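PDB 3T0P: DNA polymerase III, beta subunit from Eubacterium rectale, which probably tethers DNA polymerases and other proteins to DNA, giving them processivity, as a ring-shaped head-to-tail homodimer that encircles the duplex. Local coordinates for residues 140-145 with 178-183; 173-178 with 322-327; 330-335 with 355-360; 345-350 with 360-365. One frame throughout, in Å; residues are numbered along the deposited sequence.

The four contacts gather where the central and C-terminal domains share one antiparallel sheet, in which strand 176-184 lies next to 357-361, and 357-361 next to 348-351. Contact 1 belongs to the central domain and packs the turn after helix 132-140 on strand 176-184. Contact 2, its centre about 12 Å away, leads from the same strand to helix 322-329 of the C-terminal domain, and the two share Ser178. Contacts 3 and 4, both C-terminal, use strand 357-361, share Leu360 and have centres about 16 Å apart. Contacts 1 and 2 interleave along the chain, as do 3 and 4, whereas contact 2 closes before 3 opens. Contact 2 alone bridges both domains; the others pack around their sheet.

Contact 1: 140-145 with 178-183; sequences RQTIFS and SIRYIE. With EDO (1,2-ethanediol), chain C.
Gln141 carries CG anti to its carbonyl carbon (chi1 -73°), and the Arg180 chain bends at chi2 (-76°); each turn helps bring a flat end group over the other. The amide and guanidinium planes are only 6° apart, with Gln141 CD 3.3 Å from Arg180 CZ, over the middle of one guanidinium face. A glutamine suits this place because its amide can cover the cation while leaving the N-H groups at the rim available, and Arg180 NE indeed bonds Tyr359 OH. Although Gln141 OE1 comes within 3.3 Å of Arg180 NE, the angle is too poor for a hydrogen bond. Beside the stack, the Thr142 methyl CG2 rests 3.8 Å from Arg180 CG, while its hydroxyl bonds Val138 O and Glu158 OE1. Farther along, two small hydroxyls meet in a hydrogen bond, Ser145 OG to Ser178 OG at 2.6 Å; Ser171 OG also bonds Ser145 OG. Phe144 CZ lies 3.3 Å from Ser178 OG and helps enclose the pair. An ethanediol, probably from the crystallisation liquor, accepts from Arg140 NH1 at the guanidinium edge. The turn leaving helix 132-140 is thus laid against strand 176-184: loop-on-sheet packing in the beta-subunit central domain.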
loop_
_atom_site.group_PDB
_atom_site.type_symbol
_atom_site.label_atom_id
_atom_site.label_comp_id
_atom_site.label_asym_id
_atom_site.label_seq_id
_atom_site.Cartn_x
_atom_site.Cartn_y
_atom_site.Cartn_z
ATOM N N ARG B 140 -16.105 6.232 11.334
ATOM C CA ARG B 140 -16.014 5.661 9.983
ATOM C C ARG B 140 -17.299 5.989 9.175
ATOM O O ARG B 140 -17.218 6.353 8.007
ATOM C CB ARG B 140 -15.790 4.147 10.049
ATOM C CG ARG B 140 -15.465 3.494 8.701
ATOM C CD ARG B 140 -15.261 1.987 8.827
ATOM N NE ARG B 140 -16.461 1.298 9.303
ATOM C CZ ARG B 140 -17.434 0.847 8.512
ATOM N NH1 ARG B 140 -17.348 0.989 7.189
ATOM N NH2 ARG B 140 -18.486 0.231 9.032
ATOM N N GLN B 141 -18.440 5.942 9.845
ATOM C CA GLN B 141 -19.775 6.152 9.298
ATOM C C GLN B 141 -20.118 7.609 9.003
ATOM O O GLN B 141 -21.177 7.851 8.401
ATOM C CB GLN B 141 -20.817 5.586 10.264
ATOM C CG GLN B 141 -20.844 4.064 10.273
ATOM C CD GLN B 141 -21.590 3.513 11.456
ATOM O OE1 GLN B 141 -21.910 4.212 12.432
ATOM N NE2 GLN B 141 -21.886 2.235 11.399
ATOM N N THR B 142 -19.238 8.572 9.380
ATOM C CA THR B 142 -19.533 9.995 9.182
ATOM C C THR B 142 -18.359 10.851 8.700
ATOM O O THR B 142 -18.601 11.906 8.112
ATOM C CB THR B 142 -20.049 10.640 10.512
ATOM O OG1 THR B 142 -19.060 10.476 11.529
ATOM C CG2 THR B 142 -21.355 10.065 10.989
ATOM N N ILE B 143 -17.122 10.478 9.016
ATOM C CA ILE B 143 -15.926 11.298 8.740
ATOM C C ILE B 143 -15.726 11.682 7.258
ATOM O O ILE B 143 -15.167 12.747 6.982
ATOM C CB ILE B 143 -14.634 10.663 9.330
ATOM C CG1 ILE B 143 -13.566 11.735 9.664
ATOM C CG2 ILE B 143 -14.056 9.529 8.452
ATOM C CD1 ILE B 143 -13.959 12.711 10.706
ATOM N N PHE B 144 -16.190 10.845 6.321
ATOM C CA PHE B 144 -16.005 11.067 4.893
ATOM C C PHE B 144 -16.704 12.323 4.368
ATOM O O PHE B 144 -16.362 12.754 3.271
ATOM C CB PHE B 144 -16.503 9.846 4.108
ATOM C CG PHE B 144 -17.978 9.592 4.251
ATOM C CD1 PHE B 144 -18.898 10.298 3.487
ATOM C CD2 PHE B 144 -18.454 8.669 5.174
ATOM C CE1 PHE B 144 -20.269 10.098 3.647
ATOM C CE2 PHE B 144 -19.827 8.476 5.337
ATOM C CZ PHE B 144 -20.721 9.168 4.550
ATOM N N SER B 145 -17.712 12.876 5.089
ATOM C CA SER B 145 -18.450 14.014 4.540
ATOM C C SER B 145 -18.176 15.348 5.248
ATOM O O SER B 145 -18.966 16.273 5.121
ATOM C CB SER B 145 -19.945 13.728 4.468
ATOM O OG SER B 145 -20.439 13.214 5.683
ATOM N N SER B 178 -24.260 13.590 6.798
ATOM C CA SER B 178 -24.195 12.256 7.387
ATOM C C SER B 178 -24.535 12.370 8.850
ATOM O O SER B 178 -23.897 13.144 9.564
ATOM C CB SER B 178 -22.819 11.645 7.205
ATOM O OG SER B 178 -22.501 11.588 5.832
ATOM N N ILE B 179 -25.572 11.658 9.283
ATOM C CA ILE B 179 -26.043 11.674 10.670
ATOM C C ILE B 179 -26.159 10.254 11.189
ATOM O O ILE B 179 -26.864 9.427 10.604
ATOM C CB ILE B 179 -27.403 12.423 10.854
ATOM C CG1 ILE B 179 -27.422 13.778 10.127
ATOM C CG2 ILE B 179 -27.752 12.590 12.347
ATOM C CD1 ILE B 179 -28.807 14.361 9.918
ATOM N N ARG B 180 -25.516 10.000 12.324
ATOM C CA ARG B 180 -25.614 8.737 13.029
ATOM C C ARG B 180 -26.207 8.956 14.407
ATOM O O ARG B 180 -25.926 9.956 15.053
ATOM C CB ARG B 180 -24.259 8.059 13.117
ATOM C CG ARG B 180 -23.857 7.314 11.826
ATOM C CD ARG B 180 -24.613 6.010 11.720
ATOM N NE ARG B 180 -24.337 5.327 10.461
ATOM C CZ ARG B 180 -24.637 4.056 10.219
ATOM N NH1 ARG B 180 -25.220 3.312 11.159
ATOM N NH2 ARG B 180 -24.319 3.503 9.053
ATOM N N TYR B 181 -27.085 8.049 14.820
ATOM C CA TYR B 181 -27.732 8.054 16.127
ATOM C C TYR B 181 -27.298 6.850 16.912
ATOM O O TYR B 181 -27.164 5.751 16.354
ATOM C CB TYR B 181 -29.250 8.061 15.999
ATOM C CG TYR B 181 -29.807 9.294 15.333
ATOM C CD1 TYR B 181 -30.110 9.300 13.977
ATOM C CD2 TYR B 181 -30.125 10.426 16.077
ATOM C CE1 TYR B 181 -30.669 10.426 13.363
ATOM C CE2 TYR B 181 -30.695 11.551 15.479
ATOM C CZ TYR B 181 -30.942 11.557 14.116
ATOM O OH TYR B 181 -31.477 12.675 13.519
ATOM N N ILE B 182 -27.024 7.065 18.210
ATOM C CA ILE B 182 -26.593 6.014 19.130
ATOM C C ILE B 182 -27.441 6.135 20.383
ATOM O O ILE B 182 -27.579 7.226 20.924
ATOM C CB ILE B 182 -25.062 6.110 19.428
ATOM C CG1 ILE B 182 -24.213 5.922 18.151
ATOM C CG2 ILE B 182 -24.612 5.123 20.521
ATOM C CD1 ILE B 182 -22.752 6.449 18.294
ATOM N N GLU B 183 -28.064 5.032 20.800
ATOM C CA GLU B 183 -28.817 4.956 22.054
ATOM C C GLU B 183 -27.852 4.427 23.120
ATOM O O GLU B 183 -27.234 3.372 22.932
ATOM C CB GLU B 183 -30.056 4.063 21.926
ATOM C CG GLU B 183 -31.126 4.378 22.957
ATOM C CD GLU B 183 -32.489 3.779 22.661
ATOM O OE1 GLU B 183 -33.086 4.131 21.616
ATOM O OE2 GLU B 183 -32.977 2.980 23.494
HETATM C C1 EDO C . -14.034 3.110 3.337
HETATM O O1 EDO C . -14.044 1.829 2.689
HETATM C C2 EDO C . -15.231 3.254 4.279
HETATM O O2 EDO C . -15.274 2.173 5.224
#

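Contact 2: 173-178 with 322-327; sequences DGHRIS and PKFFID
Arg176 and Phe324 bury the most surface here, and the arginine lies across the phenylalanine at about a right angle. With CG between its backbone N and carbonyl carbon (chi1 61°), the arginine runs extended to NE, and its CD sits over the ring face in a CH-pi contact, 3.9 Å from the Phe324 centroid. Phe324 CD1 lies beneath one face of the guanidinium, off toward its rim, the two planes being 27° apart. An arginine fits because its chain covers the aromatic ring while its N-H groups reach acids on both segments. Arg176 NH1 donates to the anti lone pair of Asp327 OD2 at 2.7 Å, and Lys323 NZ takes the syn lone pair of that oxygen at 2.9 Å. Arg176 NE reaches Asp173 OD2 at 2.9 Å, meeting it from above the carboxylate plane. This salt-bridge network joins the central domain to helix 322-329 of the C-terminal domain, probably beside the crevice that receives partner peptides in related beta subunits. Lys323 NZ and Arg176 NH2, both positive, approach to 3.5 Å, which the shared Asp327 OD2 probably makes tolerable. Asp173 OD1 meanwhile accepts from His175 N, forming an Asx turn that shapes the loop before the strand. His175 places CB 3.5 Å from Phe324 CE2, but the two rings, though near parallel, barely overlap. A water accepts from Arg176 NH1 and donates to Phe324 O.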
loop_
_atom_site.group_PDB
_atom_site.type_symbol
_atom_site.label_atom_id
_atom_site.label_comp_id
_atom_site.label_asym_id
_atom_site.label_seq_id
_atom_site.Cartn_x
_atom_site.Cartn_y
_atom_site.Cartn_z
ATOM N N ASP B 173 -20.677 18.992 4.281
ATOM C CA ASP B 173 -19.694 19.730 3.493
ATOM C C ASP B 173 -20.366 20.733 2.535
ATOM O O ASP B 173 -19.679 21.367 1.740
ATOM C CB ASP B 173 -18.801 18.740 2.730
ATOM C CG ASP B 173 -19.538 17.825 1.759
ATOM O OD1 ASP B 173 -20.782 17.965 1.626
ATOM O OD2 ASP B 173 -18.868 16.987 1.107
ATOM N N GLY B 174 -21.685 20.865 2.629
ATOM C CA GLY B 174 -22.475 21.749 1.771
ATOM C C GLY B 174 -23.197 21.042 0.641
ATOM O O GLY B 174 -24.098 21.625 0.030
ATOM N N HIS B 175 -22.820 19.778 0.360
ATOM C CA HIS B 175 -23.389 18.923 -0.684
ATOM C C HIS B 175 -24.114 17.711 -0.121
ATOM O O HIS B 175 -24.867 17.063 -0.844
ATOM C CB HIS B 175 -22.278 18.436 -1.611
ATOM C CG HIS B 175 -21.582 19.554 -2.303
ATOM N ND1 HIS B 175 -20.316 19.955 -1.922
ATOM C CD2 HIS B 175 -22.024 20.362 -3.292
ATOM C CE1 HIS B 175 -20.013 20.969 -2.714
ATOM N NE2 HIS B 175 -21.014 21.255 -3.549
ATOM N N ARG B 176 -23.847 17.368 1.139
ATOM C CA ARG B 176 -24.414 16.196 1.804
ATOM C C ARG B 176 -24.323 16.309 3.308
ATOM O O ARG B 176 -23.541 17.111 3.817
ATOM C CB ARG B 176 -23.676 14.930 1.359
ATOM C CG ARG B 176 -22.203 14.948 1.716
ATOM C CD ARG B 176 -21.459 14.150 0.723
ATOM N NE ARG B 176 -20.023 14.396 0.764
ATOM C CZ ARG B 176 -19.120 13.432 0.725
ATOM N NH1 ARG B 176 -19.500 12.164 0.717
ATOM N NH2 ARG B 176 -17.827 13.725 0.728
ATOM N N ILE B 177 -25.096 15.474 4.014
ATOM C CA ILE B 177 -25.136 15.421 5.465
ATOM C C ILE B 177 -25.153 13.953 5.871
ATOM O O ILE B 177 -25.934 13.162 5.338
ATOM C CB ILE B 177 -26.335 16.228 6.079
ATOM C CG1 ILE B 177 -26.436 17.677 5.515
ATOM C CG2 ILE B 177 -26.266 16.247 7.631
ATOM C CD1 ILE B 177 -27.687 18.502 6.008
ATOM N N SER B 178 -24.260 13.590 6.798
ATOM C CA SER B 178 -24.195 12.256 7.387
ATOM C C SER B 178 -24.535 12.370 8.850
ATOM O O SER B 178 -23.897 13.144 9.564
ATOM C CB SER B 178 -22.819 11.645 7.205
ATOM O OG SER B 178 -22.501 11.588 5.832
ATOM N N PRO B 322 -21.578 10.503 -8.193
ATOM C CA PRO B 322 -21.483 9.098 -7.736
ATOM C C PRO B 322 -20.722 8.917 -6.413
ATOM O O PRO B 322 -21.123 8.069 -5.591
ATOM C CB PRO B 322 -20.762 8.373 -8.887
ATOM C CG PRO B 322 -20.344 9.410 -9.847
ATOM C CD PRO B 322 -21.078 10.668 -9.577
ATOM N N LYS B 323 -19.677 9.741 -6.187
ATOM C CA LYS B 323 -18.821 9.701 -4.989
ATOM C C LYS B 323 -19.633 9.758 -3.663
ATOM O O LYS B 323 -19.369 8.976 -2.744
ATOM C CB LYS B 323 -17.819 10.860 -5.026
ATOM C CG LYS B 323 -16.855 10.918 -3.841
ATOM C CD LYS B 323 -16.171 12.287 -3.731
ATOM C CE LYS B 323 -15.062 12.274 -2.706
ATOM N NZ LYS B 323 -15.561 12.035 -1.322
ATOM N N PHE B 324 -20.627 10.650 -3.598
ATOM C CA PHE B 324 -21.478 10.859 -2.426
ATOM C C PHE B 324 -22.290 9.594 -2.056
ATOM O O PHE B 324 -22.440 9.269 -0.883
ATOM C CB PHE B 324 -22.406 12.056 -2.657
ATOM C CG PHE B 324 -21.702 13.384 -2.915
ATOM C CD1 PHE B 324 -20.368 13.573 -2.553
ATOM C CD2 PHE B 324 -22.377 14.444 -3.515
ATOM C CE1 PHE B 324 -19.724 14.798 -2.786
ATOM C CE2 PHE B 324 -21.730 15.664 -3.753
ATOM C CZ PHE B 324 -20.414 15.836 -3.369
ATOM N N PHE B 325 -22.763 8.866 -3.056
ATOM C CA PHE B 325 -23.508 7.645 -2.823
ATOM C C PHE B 325 -22.572 6.519 -2.401
ATOM O O PHE B 325 -22.908 5.769 -1.485
ATOM C CB PHE B 325 -24.286 7.266 -4.087
ATOM C CG PHE B 325 -25.746 7.612 -3.975
ATOM C CD1 PHE B 325 -26.643 6.733 -3.374
ATOM C CD2 PHE B 325 -26.220 8.845 -4.405
ATOM C CE1 PHE B 325 -27.986 7.078 -3.222
ATOM C CE2 PHE B 325 -27.562 9.192 -4.239
ATOM C CZ PHE B 325 -28.438 8.299 -3.676
ATOM N N ILE B 326 -21.427 6.386 -3.075
ATOM C CA ILE B 326 -20.420 5.371 -2.784
ATOM C C ILE B 326 -19.940 5.560 -1.326
ATOM O O ILE B 326 -19.995 4.609 -0.543
ATOM C CB ILE B 326 -19.257 5.421 -3.796
ATOM C CG1 ILE B 326 -19.686 4.860 -5.155
ATOM C CG2 ILE B 326 -18.042 4.647 -3.270
ATOM C CD1 ILE B 326 -18.826 5.296 -6.340
ATOM N N ASP B 327 -19.577 6.787 -0.940
ATOM C CA ASP B 327 -19.121 7.063 0.443
ATOM C C ASP B 327 -20.138 6.606 1.475
ATOM O O ASP B 327 -19.753 5.923 2.410
ATOM C CB ASP B 327 -18.861 8.560 0.670
ATOM C CG ASP B 327 -17.676 9.160 -0.030
ATOM O OD1 ASP B 327 -16.892 8.388 -0.651
ATOM O OD2 ASP B 327 -17.534 10.415 0.013
HETATM O O HOH W 1 -22.490 11.105 1.053
#

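Contact 3: 330-335 with 355-360; sequences RVIDEE and GKFIYL
This is apolar packing within the C-terminal domain: the loop that follows helix 322-329 lays Val331 and Ile332 on two aromatic rings of strand 357-361. Ile332 contributes the largest share from the loop. Its CG2 touches Phe357 CZ at 3.8 Å, and CG1, anti to the carbonyl carbon (chi1 -65°), stands over one face of that ring, toward the rim. Its CD1 reaches Tyr359 CD2, also at 3.8 Å, as the two side chains slide past each other in opposite directions. A branched aliphatic chain suits the position, since CG2 meets Phe357 while the CG1-CD1 arm touches both rings; an alanine here would probably open a gap beside both rings and leave Phe357 freer to turn, Tyr359 being still held by its hydroxyl. At the Phe357 edge stands the carboxylate of Glu334, with OE1 3.5 Å from Phe357 CE2 and its plane turned 70° from the ring. Val331 CG2 lies 3.6 Å from Tyr359 OH, which is hydrogen-bonded to Gln141 O and Arg180 NE. Strand 357-361 is flanked in the sheet by strands 176-184 and 348-351. The loop lies over its side chains, with Ile332 also touching Ile350 and Val331 reaching Arg140 at the end of helix 132-140.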
loop_
_atom_site.group_PDB
_atom_site.type_symbol
_atom_site.label_atom_id
_atom_site.label_comp_id
_atom_site.label_asym_id
_atom_site.label_seq_id
_atom_site.Cartn_x
_atom_site.Cartn_y
_atom_site.Cartn_z
ATOM N N ARG B 330 -20.871 2.555 1.304
ATOM C CA ARG B 330 -19.709 1.830 1.873
ATOM C C ARG B 330 -19.775 1.673 3.397
ATOM O O ARG B 330 -19.121 0.795 3.963
ATOM C CB ARG B 330 -18.402 2.561 1.551
ATOM C CG ARG B 330 -17.832 2.201 0.193
ATOM C CD ARG B 330 -16.488 2.854 0.012
ATOM N NE ARG B 330 -15.961 2.628 -1.328
ATOM C CZ ARG B 330 -15.057 3.402 -1.911
ATOM N NH1 ARG B 330 -14.575 4.468 -1.277
ATOM N NH2 ARG B 330 -14.637 3.129 -3.140
ATOM N N VAL B 331 -20.542 2.549 4.080
ATOM C CA VAL B 331 -20.589 2.524 5.552
ATOM C C VAL B 331 -21.944 2.087 6.061
ATOM O O VAL B 331 -22.189 2.178 7.263
ATOM C CB VAL B 331 -20.129 3.860 6.182
ATOM C CG1 VAL B 331 -18.698 4.176 5.755
ATOM C CG2 VAL B 331 -21.067 5.014 5.838
ATOM N N ILE B 332 -22.810 1.569 5.157
ATOM C CA ILE B 332 -24.127 1.053 5.529
ATOM C C ILE B 332 -24.036 -0.459 5.480
ATOM O O ILE B 332 -23.730 -1.028 4.428
ATOM C CB ILE B 332 -25.288 1.628 4.656
ATOM C CG1 ILE B 332 -25.434 3.147 4.886
ATOM C CG2 ILE B 332 -26.593 0.890 4.926
ATOM C CD1 ILE B 332 -26.309 3.883 3.809
ATOM N N ASP B 333 -24.286 -1.103 6.631
ATOM C CA ASP B 333 -24.170 -2.558 6.784
ATOM C C ASP B 333 -25.412 -3.303 6.373
ATOM O O ASP B 333 -25.320 -4.471 5.998
ATOM C CB ASP B 333 -23.820 -2.903 8.232
ATOM C CG ASP B 333 -22.443 -2.396 8.666
ATOM O OD1 ASP B 333 -21.533 -2.313 7.798
ATOM O OD2 ASP B 333 -22.287 -2.050 9.865
ATOM N N GLU B 334 -26.564 -2.631 6.420
ATOM C CA GLU B 334 -27.872 -3.170 6.077
ATOM C C GLU B 334 -27.916 -3.787 4.667
ATOM O O GLU B 334 -27.257 -3.293 3.755
ATOM C CB GLU B 334 -28.919 -2.060 6.211
ATOM C CG GLU B 334 -29.367 -1.830 7.650
ATOM C CD GLU B 334 -28.466 -1.080 8.617
ATOM O OE1 GLU B 334 -27.420 -0.545 8.188
ATOM O OE2 GLU B 334 -28.835 -1.002 9.812
ATOM N N GLU B 335 -28.679 -4.883 4.504
ATOM C CA GLU B 335 -28.827 -5.583 3.219
ATOM C C GLU B 335 -29.622 -4.727 2.207
ATOM O O GLU B 335 -29.340 -4.748 1.002
ATOM C CB GLU B 335 -29.498 -6.959 3.398
ATOM C CG GLU B 335 -29.168 -7.903 2.251
ATOM C CD GLU B 335 -29.867 -9.247 2.296
ATOM N N GLY B 355 -33.907 3.797 12.773
ATOM C CA GLY B 355 -33.519 5.158 13.141
ATOM C C GLY B 355 -32.053 5.339 13.511
ATOM O O GLY B 355 -31.701 6.277 14.238
ATOM N N LYS B 356 -31.176 4.467 13.005
ATOM C CA LYS B 356 -29.747 4.532 13.312
ATOM C C LYS B 356 -29.016 5.580 12.472
ATOM O O LYS B 356 -28.004 6.112 12.929
ATOM C CB LYS B 356 -29.084 3.148 13.141
ATOM C CG LYS B 356 -29.384 2.232 14.335
ATOM C CD LYS B 356 -29.214 0.780 14.015
ATOM C CE LYS B 356 -29.628 -0.088 15.185
ATOM N N PHE B 357 -29.522 5.904 11.262
ATOM C CA PHE B 357 -28.809 6.867 10.420
ATOM C C PHE B 357 -29.702 7.617 9.456
ATOM O O PHE B 357 -30.815 7.176 9.145
ATOM C CB PHE B 357 -27.701 6.152 9.602
ATOM C CG PHE B 357 -28.176 5.102 8.615
ATOM C CD1 PHE B 357 -28.776 5.472 7.407
ATOM C CD2 PHE B 357 -28.000 3.749 8.877
ATOM C CE1 PHE B 357 -29.226 4.503 6.497
ATOM C CE2 PHE B 357 -28.423 2.781 7.957
ATOM C CZ PHE B 357 -29.037 3.163 6.771
ATOM N N ILE B 358 -29.173 8.739 8.951
ATOM C CA ILE B 358 -29.752 9.556 7.875
ATOM C C ILE B 358 -28.612 10.083 7.035
ATOM O O ILE B 358 -27.753 10.791 7.552
ATOM C CB ILE B 358 -30.682 10.726 8.293
ATOM C CG1 ILE B 358 -31.760 10.318 9.308
ATOM C CG2 ILE B 358 -31.320 11.344 7.020
ATOM C CD1 ILE B 358 -32.576 11.550 9.934
ATOM N N TYR B 359 -28.570 9.698 5.767
ATOM C CA TYR B 359 -27.595 10.224 4.819
ATOM C C TYR B 359 -28.378 11.079 3.821
ATOM O O TYR B 359 -29.276 10.579 3.137
ATOM C CB TYR B 359 -26.751 9.126 4.147
ATOM C CG TYR B 359 -25.862 8.405 5.131
ATOM C CD1 TYR B 359 -24.634 8.935 5.511
ATOM C CD2 TYR B 359 -26.267 7.211 5.721
ATOM C CE1 TYR B 359 -23.841 8.307 6.468
ATOM C CE2 TYR B 359 -25.473 6.565 6.662
ATOM C CZ TYR B 359 -24.275 7.131 7.055
ATOM O OH TYR B 359 -23.496 6.486 7.993
ATOM N N LEU B 360 -28.144 12.391 3.859
ATOM C CA LEU B 360 -28.797 13.364 2.964
ATOM C C LEU B 360 -27.805 13.686 1.867
ATOM O O LEU B 360 -26.672 14.002 2.173
ATOM C CB LEU B 360 -29.205 14.628 3.748
ATOM C CG LEU B 360 -29.938 15.763 3.014
ATOM C CD1 LEU B 360 -30.592 16.683 4.002
ATOM C CD2 LEU B 360 -28.978 16.631 2.158
#

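Contact 4: 345-350 with 360-365; sequences KAPCFI and LILPVN
The Phe349 ring is met obliquely by Leu360, whose CD1 lies 3.6 Å from Phe349 CE2 and a little farther from CZ. The two side chains run side by side, pointing the same way, as befits a non-hydrogen-bonded pair of an antiparallel beta hairpin, here strands 348-351 and 357-361. One step along, Cys348 and Ile361 form the hydrogen-bonded pair: Cys348 N donates to Ile361 O at 2.9 Å and 178°, and Ile361 N returns the bond to Cys348 O, also at 2.9 Å. Leu360 holds CG anti to its backbone N (chi1 -178°), and the same CG also packs 3.8 Å from Pro347 CB. An alanine in place of Leu360 would probably open a gap between Phe349 and Pro347, leaving the aromatic ring freer to turn. On the opposite face of the sheet, Ile350 CD1 meets Ile361 CD1 at 3.8 Å, and both residues lean on Phe325 of helix 322-329. Beyond Cys348 the regular pairing gives way to prolines, which have no N-H to offer and pack through their rings instead. Pro347 CG lies 3.7 Å from Leu362 CD2, the two side chains again pointing the same way, and Pro363 CD is pressed to 3.2 Å from Ala346 O. At the outer end the long Lys345 side chain crosses Asn365 obliquely. Its NZ donates weakly to Asn365 OD1 at 3.3 Å and, weakly again, to a water that in turn donates to Val364 O.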
loop_
_atom_site.group_PDB
_atom_site.type_symbol
_atom_site.label_atom_id
_atom_site.label_comp_id
_atom_site.label_asym_id
_atom_site.label_seq_id
_atom_site.Cartn_x
_atom_site.Cartn_y
_atom_site.Cartn_z
ATOM N N LYS B 345 -34.626 18.269 -7.797
ATOM C CA LYS B 345 -33.824 19.372 -7.276
ATOM C C LYS B 345 -33.767 19.336 -5.744
ATOM O O LYS B 345 -32.949 20.048 -5.173
ATOM C CB LYS B 345 -34.389 20.709 -7.778
ATOM C CG LYS B 345 -33.929 21.044 -9.195
ATOM C CD LYS B 345 -34.772 22.143 -9.841
ATOM C CE LYS B 345 -34.105 22.823 -11.020
ATOM N NZ LYS B 345 -33.566 21.867 -12.031
ATOM N N ALA B 346 -34.600 18.493 -5.087
ATOM C CA ALA B 346 -34.679 18.348 -3.628
ATOM C C ALA B 346 -33.683 17.300 -3.103
ATOM O O ALA B 346 -33.311 16.394 -3.843
ATOM C CB ALA B 346 -36.093 17.959 -3.220
ATOM N N PRO B 347 -33.307 17.329 -1.809
ATOM C CA PRO B 347 -32.385 16.297 -1.305
ATOM C C PRO B 347 -32.926 14.868 -1.374
ATOM O O PRO B 347 -34.136 14.653 -1.384
ATOM C CB PRO B 347 -32.190 16.694 0.160
ATOM C CG PRO B 347 -32.554 18.122 0.242
ATOM C CD PRO B 347 -33.645 18.307 -0.751
ATOM N N CYS B 348 -32.024 13.893 -1.456
ATOM C CA CYS B 348 -32.377 12.483 -1.375
ATOM C C CYS B 348 -31.940 12.007 0.012
ATOM O O CYS B 348 -30.855 12.385 0.471
ATOM C CB CYS B 348 -31.733 11.666 -2.493
ATOM S SG CYS B 348 -31.908 9.867 -2.294
ATOM N N PHE B 349 -32.762 11.196 0.678
ATOM C CA PHE B 349 -32.396 10.664 1.994
ATOM C C PHE B 349 -32.248 9.162 1.964
ATOM O O PHE B 349 -33.121 8.468 1.456
ATOM C CB PHE B 349 -33.434 11.022 3.069
ATOM C CG PHE B 349 -33.682 12.487 3.308
ATOM C CD1 PHE B 349 -34.596 13.189 2.533
ATOM C CD2 PHE B 349 -33.091 13.142 4.382
ATOM C CE1 PHE B 349 -34.849 14.546 2.774
ATOM C CE2 PHE B 349 -33.364 14.493 4.641
ATOM C CZ PHE B 349 -34.238 15.187 3.831
ATOM N N ILE B 350 -31.144 8.666 2.514
ATOM C CA ILE B 350 -30.929 7.251 2.752
ATOM C C ILE B 350 -31.218 7.070 4.237
ATOM O O ILE B 350 -30.522 7.665 5.073
ATOM C CB ILE B 350 -29.546 6.694 2.346
ATOM C CG1 ILE B 350 -29.062 7.240 0.980
ATOM C CG2 ILE B 350 -29.580 5.156 2.395
ATOM C CD1 ILE B 350 -27.574 6.763 0.582
ATOM N N LEU B 360 -28.144 12.391 3.859
ATOM C CA LEU B 360 -28.797 13.364 2.964
ATOM C C LEU B 360 -27.805 13.686 1.867
ATOM O O LEU B 360 -26.672 14.002 2.173
ATOM C CB LEU B 360 -29.205 14.628 3.748
ATOM C CG LEU B 360 -29.938 15.763 3.014
ATOM C CD1 LEU B 360 -30.592 16.683 4.002
ATOM C CD2 LEU B 360 -28.978 16.631 2.158
ATOM N N ILE B 361 -28.195 13.559 0.612
ATOM C CA ILE B 361 -27.312 13.863 -0.513
ATOM C C ILE B 361 -28.054 14.838 -1.413
ATOM O O ILE B 361 -29.190 14.573 -1.758
ATOM C CB ILE B 361 -26.861 12.555 -1.268
ATOM C CG1 ILE B 361 -26.095 11.582 -0.336
ATOM C CG2 ILE B 361 -26.030 12.881 -2.511
ATOM C CD1 ILE B 361 -26.212 10.113 -0.713
ATOM N N LEU B 362 -27.429 15.954 -1.782
ATOM C CA LEU B 362 -28.052 16.894 -2.702
ATOM C C LEU B 362 -27.845 16.390 -4.119
ATOM O O LEU B 362 -26.744 15.978 -4.468
ATOM C CB LEU B 362 -27.525 18.339 -2.577
ATOM C CG LEU B 362 -27.802 19.116 -1.290
ATOM C CD1 LEU B 362 -27.164 20.507 -1.358
ATOM C CD2 LEU B 362 -29.283 19.252 -1.016
ATOM N N PRO B 363 -28.887 16.418 -4.961
ATOM C CA PRO B 363 -28.710 15.980 -6.336
ATOM C C PRO B 363 -28.072 17.080 -7.188
ATOM O O PRO B 363 -28.005 18.237 -6.773
ATOM C CB PRO B 363 -30.160 15.713 -6.786
ATOM C CG PRO B 363 -30.951 16.678 -6.051
ATOM C CD PRO B 363 -30.266 16.880 -4.720
ATOM N N VAL B 364 -27.734 16.724 -8.423
ATOM C CA VAL B 364 -27.201 17.636 -9.412
ATOM C C VAL B 364 -28.311 18.564 -9.880
ATOM O O VAL B 364 -29.454 18.147 -10.096
ATOM C CB VAL B 364 -26.589 16.823 -10.565
ATOM C CG1 VAL B 364 -26.477 17.643 -11.840
ATOM C CG2 VAL B 364 -25.239 16.261 -10.149
ATOM N N ASN B 365 -27.985 19.841 -9.978
ATOM C CA ASN B 365 -28.958 20.790 -10.480
ATOM C C ASN B 365 -28.722 20.898 -11.994
ATOM O O ASN B 365 -27.681 21.400 -12.431
ATOM C CB ASN B 365 -28.866 22.138 -9.747
ATOM C CG ASN B 365 -29.709 23.221 -10.372
ATOM O OD1 ASN B 365 -30.921 23.078 -10.553
ATOM N ND2 ASN B 365 -29.064 24.303 -10.775
HETATM O O HOH W 2 -32.039 18.991 -11.584
#